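Local coordinates for protein possible MarR-transcriptional regulator (Streptomyces coelicolor, PDB 4B8X) that probably binds DNA as a dimeric winged-helix transcription factor of the MarR family, although its physiological role is unknown, at residues S49-M54 against T93-I97; Y38-V42 against V105-T109; L20-V24 against M115-L119. All blocks are in the same frame, centred on the assembly; numbering follows the deposited sequence.

Contact 1: residues S49-M54 against T93-I97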
ATOM      1  N   SER A  49     -13.084 -20.673  17.434  1.00 17.73           N
ATOM      2  CA  SER A  49     -14.155 -21.222  16.590  1.00 17.96           C
ATOM      3  C   SER A  49     -14.138 -20.722  15.144  1.00 17.50           C
ATOM      4  O   SER A  49     -15.091 -20.900  14.394  1.00 18.49           O
ATOM      5  CB  SER A  49     -15.526 -20.970  17.201  1.00 21.07           C
ATOM      6  OG  SER A  49     -15.602 -21.512  18.504  1.00 25.39           O
ATOM      7  N   GLY A  50     -13.055 -20.096  14.742  1.00 15.07           N
ATOM      8  CA  GLY A  50     -12.951 -19.549  13.401  1.00 14.72           C
ATOM      9  C   GLY A  50     -13.882 -18.389  13.124  1.00 14.16           C
ATOM     10  O   GLY A  50     -14.178 -18.118  11.955  1.00 13.33           O
ATOM     11  N   GLU A  51     -14.256 -17.675  14.189  1.00 14.26           N
ATOM     12  CA  GLU A  51     -15.295 -16.646  14.105  0.50 16.24           C
ATOM     13  C   GLU A  51     -14.824 -15.329  14.725  1.00 15.36           C
ATOM     14  O   GLU A  51     -14.130 -15.317  15.739  1.00 16.21           O
ATOM     15  CB  GLU A  51     -16.604 -17.137  14.784  0.50 16.22           C
ATOM     16  CG  GLU A  51     -16.548 -17.124  16.319  0.50 20.72           C
ATOM     17  CD  GLU A  51     -17.886 -17.316  17.037  0.50 24.39           C
ATOM     18  OE1 GLU A  51     -18.722 -18.107  16.579  0.50 24.29           O
ATOM     19  OE2 GLU A  51     -18.095 -16.669  18.089  0.50 30.13           O
ATOM     20  N   LEU A  52     -15.211 -14.221  14.111  1.00 14.33           N
ATOM     21  CA  LEU A  52     -14.975 -12.888  14.676  1.00 14.53           C
ATOM     22  C   LEU A  52     -16.098 -11.947  14.297  1.00 14.04           C
ATOM     23  O   LEU A  52     -16.622 -12.029  13.182  1.00 15.00           O
ATOM     24  CB  LEU A  52     -13.691 -12.266  14.145  1.00 17.16           C
ATOM     25  CG  LEU A  52     -12.365 -12.587  14.804  1.00 19.41           C
ATOM     26  CD1 LEU A  52     -11.349 -11.645  14.158  1.00 19.77           C
ATOM     27  CD2 LEU A  52     -12.358 -12.429  16.321  1.00 19.80           C
ATOM     28  N   PRO A  53     -16.420 -10.990  15.171  1.00 15.54           N
ATOM     29  CA  PRO A  53     -17.317  -9.923  14.736  1.00 16.02           C
ATOM     30  C   PRO A  53     -16.662  -9.084  13.628  1.00 15.60           C
ATOM     31  O   PRO A  53     -15.440  -8.877  13.646  1.00 16.07           O
ATOM     32  CB  PRO A  53     -17.507  -9.075  15.999  1.00 20.73           C
ATOM     33  CG  PRO A  53     -17.111  -9.968  17.135  1.00 19.86           C
ATOM     34  CD  PRO A  53     -16.038 -10.854  16.589  1.00 16.92           C
ATOM     35  N   MET A  54     -17.467  -8.591  12.701  1.00 17.97           N
ATOM     36  CA  MET A  54     -16.918  -7.831  11.598  0.50 17.66           C
ATOM     37  C   MET A  54     -16.228  -6.543  12.098  1.00 18.39           C
ATOM     38  O   MET A  54     -15.223  -6.117  11.501  1.00 18.32           O
ATOM     39  CB  MET A  54     -17.986  -7.611  10.514  0.50 17.89           C
ATOM     40  CG  MET A  54     -18.373  -8.914   9.817  0.50 15.90           C
ATOM     41  SD  MET A  54     -19.730  -8.790   8.635  0.50 19.80           S
ATOM     42  CE  MET A  54     -18.975  -7.715   7.419  0.50 17.06           C
ATOM     43  N   THR A  93     -22.417  -8.433  13.434  1.00 22.97           N
ATOM     44  CA  THR A  93     -22.442  -9.611  12.587  1.00 18.68           C
ATOM     45  C   THR A  93     -21.157 -10.376  12.794  1.00 17.88           C
ATOM     46  O   THR A  93     -20.088  -9.776  12.864  1.00 19.74           O
ATOM     47  CB  THR A  93     -22.516  -9.227  11.098  1.00 21.04           C
ATOM     48  OG1 THR A  93     -23.689  -8.444  10.867  1.00 28.39           O
ATOM     49  CG2 THR A  93     -22.551 -10.456  10.198  1.00 22.81           C
ATOM     50  N   LEU A  94     -21.286 -11.695  12.912  1.00 16.48           N
ATOM     51  CA  LEU A  94     -20.134 -12.592  13.011  1.00 15.99           C
ATOM     52  C   LEU A  94     -19.814 -13.223  11.652  1.00 15.18           C
ATOM     53  O   LEU A  94     -20.714 -13.658  10.928  1.00 18.54           O
ATOM     54  CB  LEU A  94     -20.467 -13.726  13.980  1.00 18.48           C
ATOM     55  CG  LEU A  94     -20.705 -13.391  15.441  1.00 22.60           C
ATOM     56  CD1 LEU A  94     -21.093 -14.665  16.175  1.00 26.24           C
ATOM     57  CD2 LEU A  94     -19.476 -12.754  16.062  1.00 28.02           C
ATOM     58  N   ALA A  95     -18.526 -13.250  11.321  1.00 13.45           N
ATOM     59  CA  ALA A  95     -18.013 -13.961  10.168  1.00 12.93           C
ATOM     60  C   ALA A  95     -17.275 -15.222  10.638  1.00 13.55           C
ATOM     61  O   ALA A  95     -16.462 -15.127  11.539  1.00 14.77           O
ATOM     62  CB  ALA A  95     -17.083 -13.072   9.349  1.00 16.33           C
ATOM     63  N   THR A  96     -17.580 -16.379  10.047  1.00 12.94           N
ATOM     64  CA  THR A  96     -17.002 -17.663  10.447  1.00 12.75           C
ATOM     65  C   THR A  96     -16.409 -18.337   9.213  1.00 13.12           C
ATOM     66  O   THR A  96     -17.078 -18.473   8.207  1.00 14.17           O
ATOM     67  CB  THR A  96     -18.074 -18.579  11.059  1.00 16.25           C
ATOM     68  OG1 THR A  96     -18.786 -17.880  12.092  1.00 19.22           O
ATOM     69  CG2 THR A  96     -17.432 -19.851  11.602  1.00 18.20           C
ATOM     70  N   ILE A  97     -15.151 -18.781   9.306  1.00 12.48           N
ATOM     71  CA  ILE A  97     -14.534 -19.491   8.186  1.00 11.83           C
ATOM     72  C   ILE A  97     -15.147 -20.880   8.052  1.00 13.75           C
ATOM     73  O   ILE A  97     -15.382 -21.565   9.052  1.00 15.69           O
ATOM     74  CB  ILE A  97     -12.995 -19.551   8.347  1.00 11.78           C
ATOM     75  CG1 ILE A  97     -12.312 -20.012   7.064  1.00 11.42           C
ATOM     76  CG2 ILE A  97     -12.605 -20.394   9.560  1.00 14.95           C
ATOM     77  CD1 ILE A  97     -10.803 -19.840   7.105  1.00 12.86           C
TER
HETATM   78  O   HOH W   1     -14.938 -22.255  11.765  1.00 23.46           O
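Met54 runs beside Thr93 at one end of the antiparallel pairing between residues 49-54 and 93-97. In the conformer given, Met54 CB lies 3.8 Å from Thr93 O. CG stays close to the same oxygen, and SD settles beside Thr93 CG2 at 3.6 Å. CG stands beside the backbone N (chi1 -68°), which keeps it near Thr93 O; the bend at chi3 then carries CE past Thr93 toward helix 65-77, where Met54 packs on Val68, Thr69 and Val72. The backbone of Met54 is tied down as well, because its N donates to Thr93 O at 2.9 Å, almost in line with the carbonyl bond.

Further along, Leu52 and Ala95 form a hydrogen-bonded pair, giving and accepting one bond each; the bond from Ala95 N to Leu52 O is the straighter (N-H...O 171°). Pro53 suits its place because, in a non-hydrogen-bonded pair with Leu94, its lack of an N-H costs no bond to the neighbouring strand. Its ring lies alongside Leu94, with CG 3.8 Å from Leu94 CD2. At the other end Ile97 N donates to Gly50 O at 2.9 Å. Glycine fits here, since phi is positive and a CB would run into Ile97 CG2. Thr96, a beta-branched residue at home in a strand, sets OG1 3.5 Å from Glu51 CB. Beyond them a water lies within hydrogen-bonding distance of Ser49 O and Ile97 O, 2.8 Å from the latter.

Strand 93-97 is the middle one of the three-stranded sheet of the winged helix, bonded on its second side to strand 81-85 through Thr96 with Ala82 and Leu94 with Arg84. Ala95 also packs on Val72, while Leu52 and Ile97 reach helix 35-45.

Contact 2: residues Y38-V42 against V105-T109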
ATOM      1  N   TYR A  38      -7.239 -12.979   1.602  1.00 11.47           N
ATOM      2  CA  TYR A  38      -6.392 -13.985   2.218  1.00 11.58           C
ATOM      3  C   TYR A  38      -6.115 -13.620   3.670  1.00 11.16           C
ATOM      4  O   TYR A  38      -6.230 -14.471   4.550  1.00 11.32           O
ATOM      5  CB  TYR A  38      -5.099 -14.130   1.396  1.00 11.14           C
ATOM      6  CG  TYR A  38      -4.027 -14.896   2.118  1.00 12.71           C
ATOM      7  CD1 TYR A  38      -4.056 -16.289   2.140  1.00 12.25           C
ATOM      8  CD2 TYR A  38      -3.004 -14.248   2.786  1.00 11.73           C
ATOM      9  CE1 TYR A  38      -3.097 -16.992   2.832  1.00 12.26           C
ATOM     10  CE2 TYR A  38      -2.043 -14.930   3.494  1.00 13.26           C
ATOM     11  CZ  TYR A  38      -2.078 -16.299   3.501  1.00 12.07           C
ATOM     12  OH  TYR A  38      -1.124 -16.976   4.190  1.00 14.87           O
ATOM     13  N   GLU A  39      -5.751 -12.370   3.922  1.00 11.10           N
ATOM     14  CA  GLU A  39      -5.419 -11.960   5.277  1.00 12.51           C
ATOM     15  C   GLU A  39      -6.607 -12.127   6.216  1.00 11.76           C
ATOM     16  O   GLU A  39      -6.448 -12.479   7.384  1.00 12.08           O
ATOM     17  CB  GLU A  39      -4.929 -10.521   5.311  1.00 15.16           C
ATOM     18  CG  GLU A  39      -3.605 -10.282   4.594  1.00 18.11           C
ATOM     19  CD  GLU A  39      -3.279  -8.789   4.466  1.00 25.69           C
ATOM     20  OE1 GLU A  39      -3.983  -8.011   3.757  1.00 30.68           O
ATOM     21  OE2 GLU A  39      -2.297  -8.397   5.080  1.00 31.50           O
ATOM     22  N   ALA A  40      -7.805 -11.853   5.727  1.00 11.86           N
ATOM     23  CA  ALA A  40      -9.005 -12.026   6.557  1.00 11.16           C
ATOM     24  C   ALA A  40      -9.220 -13.507   6.933  1.00 11.20           C
ATOM     25  O   ALA A  40      -9.564 -13.835   8.089  1.00 11.97           O
ATOM     26  CB  ALA A  40     -10.226 -11.459   5.854  1.00 12.70           C
ATOM     27  N   LEU A  41      -9.029 -14.406   5.970  1.00 10.95           N
ATOM     28  CA  LEU A  41      -9.148 -15.835   6.246  1.00 10.84           C
ATOM     29  C   LEU A  41      -8.106 -16.261   7.275  1.00 10.81           C
ATOM     30  O   LEU A  41      -8.416 -17.024   8.204  1.00 11.86           O
ATOM     31  CB  LEU A  41      -8.972 -16.681   4.999  1.00 11.40           C
ATOM     32  CG  LEU A  41     -10.080 -16.580   3.953  1.00 12.19           C
ATOM     33  CD1 LEU A  41      -9.718 -17.321   2.685  1.00 13.33           C
ATOM     34  CD2 LEU A  41     -11.387 -17.123   4.521  1.00 13.75           C
ATOM     35  N   VAL A  42      -6.854 -15.822   7.141  1.00 11.14           N
ATOM     36  CA  VAL A  42      -5.823 -16.217   8.089  1.00 11.14           C
ATOM     37  C   VAL A  42      -6.238 -15.738   9.493  1.00 11.66           C
ATOM     38  O   VAL A  42      -6.103 -16.482  10.465  1.00 13.00           O
ATOM     39  CB  VAL A  42      -4.435 -15.635   7.714  1.00 12.17           C
ATOM     40  CG1 VAL A  42      -3.451 -15.906   8.839  1.00 14.79           C
ATOM     41  CG2 VAL A  42      -3.956 -16.241   6.415  1.00 13.33           C
ATOM     42  N   VAL A 105      -7.238 -21.482   2.475  1.00 14.09           N
ATOM     43  CA  VAL A 105      -6.194 -20.685   3.072  0.50 14.75           C
ATOM     44  C   VAL A 105      -4.939 -21.562   3.356  1.00 14.33           C
ATOM     45  O   VAL A 105      -3.828 -21.063   3.235  1.00 17.11           O
ATOM     46  CB  VAL A 105      -6.732 -19.881   4.280  0.50 11.91           C
ATOM     47  CG1 VAL A 105      -6.907 -20.778   5.497  0.50 10.60           C
ATOM     48  CG2 VAL A 105      -5.829 -18.705   4.612  0.50 10.91           C
ATOM     49  N   GLU A 106      -5.105 -22.851   3.666  1.00 14.59           N
ATOM     50  CA  GLU A 106      -3.970 -23.785   3.794  0.50 15.49           C
ATOM     51  C   GLU A 106      -3.156 -23.832   2.497  1.00 14.90           C
ATOM     52  O   GLU A 106      -1.924 -23.749   2.499  1.00 15.11           O
ATOM     53  CB  GLU A 106      -4.470 -25.200   4.143  0.50 17.00           C
ATOM     54  CG  GLU A 106      -3.375 -26.266   4.209  0.50 18.04           C
ATOM     55  CD  GLU A 106      -3.899 -27.699   4.370  0.50 21.19           C
ATOM     56  OE1 GLU A 106      -5.007 -28.007   3.879  0.50 29.86           O
ATOM     57  OE2 GLU A 106      -3.179 -28.531   4.964  0.50 26.49           O
ATOM     58  N   ALA A 107      -3.852 -24.009   1.394  1.00 13.98           N
ATOM     59  CA  ALA A 107      -3.210 -24.117   0.097  1.00 14.37           C
ATOM     60  C   ALA A 107      -2.528 -22.805  -0.294  1.00 14.30           C
ATOM     61  O   ALA A 107      -1.382 -22.813  -0.783  1.00 14.95           O
ATOM     62  CB  ALA A 107      -4.219 -24.549  -0.954  1.00 17.51           C
ATOM     63  N   ALA A 108      -3.220 -21.684  -0.086  1.00 12.76           N
ATOM     64  CA  ALA A 108      -2.646 -20.386  -0.444  1.00 13.35           C
ATOM     65  C   ALA A 108      -1.404 -20.089   0.416  1.00 12.45           C
ATOM     66  O   ALA A 108      -0.413 -19.568  -0.101  1.00 13.00           O
ATOM     67  CB  ALA A 108      -3.716 -19.307  -0.285  1.00 14.43           C
ATOM     68  N   THR A 109      -1.463 -20.397   1.710  1.00 13.13           N
ATOM     69  CA  THR A 109      -0.311 -20.193   2.582  1.00 12.41           C
ATOM     70  C   THR A 109       0.905 -21.002   2.143  1.00 13.85           C
ATOM     71  O   THR A 109       2.025 -20.488   2.138  1.00 13.57           O
ATOM     72  CB  THR A 109      -0.658 -20.479   4.046  1.00 15.22           C
ATOM     73  OG1 THR A 109      -1.699 -19.579   4.430  1.00 15.91           O
ATOM     74  CG2 THR A 109       0.557 -20.326   4.974  1.00 16.74           C
TER
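The Tyr38 ring lies across Val105 and Ala108, meeting both obliquely, with CE1 3.7 Å from Val105 CG2 in the Val105 conformer given and CD1 3.9 Å from Ala108 CB. This joins two helices of the MarR winged-helix fold: helix 35-45, just before the first strand of the sheet, and helix 99-114, which follows the last. The short segments cross at -118° with their axes 10.4 Å apart, a wide spacing that a long aromatic residue can span. Tyr38 CG stands anti to the backbone N (chi1 166°), which swings the ring out toward the other helix.

Val42, one turn on, puts CG2 over one face of the tyrosine ring near its rim, and the same methyl meets Val105 CG2 at 3.6 Å. In that conformer Val105 CG2 is thus shared by Tyr38, Val42 and Leu41, whose CB lies 3.8 Å away. A residue branched at CB suits this place, since CG2, anti to the backbone N, is set where all three partners meet it. Ala108 is small enough for the ring to lie near the helix surface, and Tyr31 also packs on it. Phe35, a turn earlier on the first helix, meets the tyrosine ring with planes at about 25°.

Polar atoms finish the contact at the far end of the ring. Thr109 OG1 approaches the ring edge in its plane and is hydrogen-bonded to Tyr38 OH at 2.7 Å. With OG1 beside its own backbone N, the threonine hydroxyl also sits 2.9 Å from Val105 O, one turn back in the same helix.

Contact 3: residues L20-V24 against M115-L119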
ATOM      1  N   LEU A  20       5.587  -5.900  -3.522  1.00 10.48           N
ATOM      2  CA  LEU A  20       5.211  -7.127  -2.842  1.00 10.53           C
ATOM      3  C   LEU A  20       3.729  -7.442  -3.021  1.00 10.63           C
ATOM      4  O   LEU A  20       3.369  -8.607  -3.225  1.00 11.34           O
ATOM      5  CB  LEU A  20       5.576  -7.050  -1.352  1.00 10.58           C
ATOM      6  CG  LEU A  20       7.070  -6.966  -1.067  1.00 11.14           C
ATOM      7  CD1 LEU A  20       7.291  -6.827   0.437  1.00 14.38           C
ATOM      8  CD2 LEU A  20       7.819  -8.149  -1.624  1.00 12.03           C
ATOM      9  N   LEU A  21       2.861  -6.438  -2.949  1.00 10.76           N
ATOM     10  CA  LEU A  21       1.444  -6.688  -3.143  1.00 11.33           C
ATOM     11  C   LEU A  21       1.196  -7.303  -4.518  1.00 12.50           C
ATOM     12  O   LEU A  21       0.392  -8.223  -4.647  1.00 12.80           O
ATOM     13  CB  LEU A  21       0.631  -5.412  -2.960  1.00 12.98           C
ATOM     14  CG  LEU A  21      -0.880  -5.569  -3.079  1.00 15.23           C
ATOM     15  CD1 LEU A  21      -1.413  -6.541  -2.025  1.00 20.04           C
ATOM     16  CD2 LEU A  21      -1.548  -4.211  -2.982  1.00 18.48           C
ATOM     17  N   GLY A  22       1.834  -6.794  -5.569  1.00 13.18           N
ATOM     18  CA  GLY A  22       1.661  -7.371  -6.888  1.00 14.90           C
ATOM     19  C   GLY A  22       2.021  -8.847  -6.900  1.00 14.28           C
ATOM     20  O   GLY A  22       1.314  -9.662  -7.479  1.00 17.08           O
ATOM     21  N   GLU A  23       3.145  -9.196  -6.284  1.00 12.82           N
ATOM     22  CA  GLU A  23       3.609 -10.581  -6.240  0.50 13.50           C
ATOM     23  C   GLU A  23       2.651 -11.492  -5.470  1.00 13.30           C
ATOM     24  O   GLU A  23       2.305 -12.573  -5.942  1.00 15.14           O
ATOM     25  CB  GLU A  23       5.031 -10.674  -5.660  0.50 14.81           C
ATOM     26  CG  GLU A  23       6.128 -10.138  -6.586  0.50 17.89           C
ATOM     27  CD  GLU A  23       6.650 -11.146  -7.608  0.50 22.81           C
ATOM     28  OE1 GLU A  23       6.729 -12.362  -7.315  0.50 23.55           O
ATOM     29  OE2 GLU A  23       7.001 -10.707  -8.724  0.50 28.97           O
ATOM     30  N   VAL A  24       2.246 -11.083  -4.274  1.00 11.77           N
ATOM     31  CA  VAL A  24       1.386 -11.948  -3.459  1.00 11.34           C
ATOM     32  C   VAL A  24      -0.048 -11.978  -3.974  1.00 11.76           C
ATOM     33  O   VAL A  24      -0.689 -13.036  -3.886  1.00 13.03           O
ATOM     34  CB  VAL A  24       1.449 -11.634  -1.938  1.00 11.03           C
ATOM     35  CG1 VAL A  24       2.860 -11.859  -1.443  1.00 12.93           C
ATOM     36  CG2 VAL A  24       0.954 -10.224  -1.586  1.00 12.66           C
ATOM     37  N   MET A 115       7.297 -19.056  -2.029  1.00 15.25           N
ATOM     38  CA  MET A 115       7.922 -17.889  -2.654  1.00 16.36           C
ATOM     39  C   MET A 115       8.285 -16.770  -1.678  1.00 15.06           C
ATOM     40  O   MET A 115       8.621 -15.666  -2.084  1.00 15.38           O
ATOM     41  CB  MET A 115       7.078 -17.348  -3.831  1.00 17.18           C
ATOM     42  CG  MET A 115       5.589 -17.114  -3.614  1.00 14.30           C
ATOM     43  SD  MET A 115       5.221 -15.611  -2.718  1.00 13.80           S
ATOM     44  CE  MET A 115       5.578 -14.370  -3.962  1.00 16.13           C
ATOM     45  N   ASP A 116       8.322 -17.098  -0.392  1.00 14.99           N
ATOM     46  CA  ASP A 116       8.768 -16.185   0.668  1.00 14.97           C
ATOM     47  C   ASP A 116       8.067 -14.847   0.653  1.00 13.64           C
ATOM     48  O   ASP A 116       8.662 -13.827   0.945  1.00 14.77           O
ATOM     49  CB  ASP A 116      10.283 -15.933   0.625  1.00 18.69           C
ATOM     50  CG  ASP A 116      11.050 -17.090   1.066  1.00 22.52           C
ATOM     51  OD1 ASP A 116      10.916 -17.467   2.235  1.00 29.13           O
ATOM     52  OD2 ASP A 116      11.819 -17.598   0.232  1.00 26.95           O
ATOM     53  N   PHE A 117       6.782 -14.860   0.298  1.00 12.68           N
ATOM     54  CA  PHE A 117       6.001 -13.618   0.276  1.00 12.89           C
ATOM     55  C   PHE A 117       6.675 -12.518  -0.556  1.00 12.99           C
ATOM     56  O   PHE A 117       6.449 -11.338  -0.303  1.00 14.22           O
ATOM     57  CB  PHE A 117       5.666 -13.133   1.713  1.00 12.48           C
ATOM     58  CG  PHE A 117       4.708 -14.033   2.432  1.00 12.48           C
ATOM     59  CD1 PHE A 117       5.131 -15.193   3.057  1.00 14.15           C
ATOM     60  CD2 PHE A 117       3.353 -13.712   2.454  1.00 11.77           C
ATOM     61  CE1 PHE A 117       4.215 -16.004   3.703  1.00 16.21           C
ATOM     62  CE2 PHE A 117       2.442 -14.501   3.124  1.00 13.17           C
ATOM     63  CZ  PHE A 117       2.880 -15.646   3.739  1.00 14.09           C
ATOM     64  N   GLY A 118       7.431 -12.910  -1.588  1.00 13.42           N
ATOM     65  CA  GLY A 118       8.056 -11.931  -2.459  1.00 13.57           C
ATOM     66  C   GLY A 118       9.440 -11.456  -2.025  1.00 12.87           C
ATOM     67  O   GLY A 118      10.054 -10.636  -2.719  1.00 12.96           O
ATOM     68  N   LEU A 119       9.961 -11.998  -0.931  1.00 13.57           N
ATOM     69  CA  LEU A 119      11.174 -11.474  -0.296  1.00 13.40           C
ATOM     70  C   LEU A 119      12.330 -12.461  -0.340  1.00 13.58           C
ATOM     71  O   LEU A 119      13.329 -12.255   0.333  1.00 13.96           O
ATOM     72  CB  LEU A 119      10.866 -11.091   1.163  1.00 13.66           C
ATOM     73  CG  LEU A 119       9.982  -9.834   1.286  1.00 13.82           C
ATOM     74  CD1 LEU A 119       9.333  -9.711   2.657  1.00 16.24           C
ATOM     75  CD2 LEU A 119      10.767  -8.580   0.963  1.00 15.62           C
TER
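The Schellman motif that ends helix 99-114, with Asp116 as its positive-phi C-prime residue and Phe117 N turned back to Leu112 O, sets Phe117 and Gly118 against Leu20 and Val24 of helix 5-28. No hydrogen bond crosses between the segments, and the contact is made by methyl groups on backbone and side chains. Leu20 CD2 presses on the backbone of Gly118, 3.5 Å from its O. A residue with a CB would collide with that methyl, and at these backbone angles it would also jam against Phe117 O.

Leu20 CD1 meets Leu119 CD2 at 3.9 Å, the two leucines crossing at about a right angle. Cutting this Leu119 back to an alanine is likely to leave both methyls of Leu20 without the branched end they pack on and to open a gap beside the turn. Val24 CG1 lies 3.8 Å from Phe117 O, a buried carbonyl oxygen with no polar partner in the model, and touches the ring loosely at CD2. Bends at chi2 and chi3 bring Met115 CE to 4.1 Å from Glu23 CB, a reach to which an unbranched, flexible chain is suited.

Ile13 of the second subunit packs on Leu20, its Ile10 on Val24, and its Ser6 on Phe117 and Leu119, an arrangement consistent with the helical dimerisation region of MarR proteins.

Overall arrangement
Contact 2 is the buried one and lies between the others, its centre about 15 Å from that of contact 1 and 14 Å from that of contact 3. Contacts 1 and 3, only partly buried, fall on opposite sides of the chain centre. Ile97 CD1 touching Leu41 CD2 links the sheet to the helix crossing, and the Tyr38 hydroxyl lies against Phe117 CZ, toward the subunit interface. Helix 99-114 follows strand 93-97 and leads into the turn of contact 3. The chemistry shifts accordingly: backbone hydrogen bonds hold the sheet, apolar packing with one hydroxyl pair joins the helices, and contact 3 relies on packing without any hydrogen bond between its segments, partly of methyls on backbone.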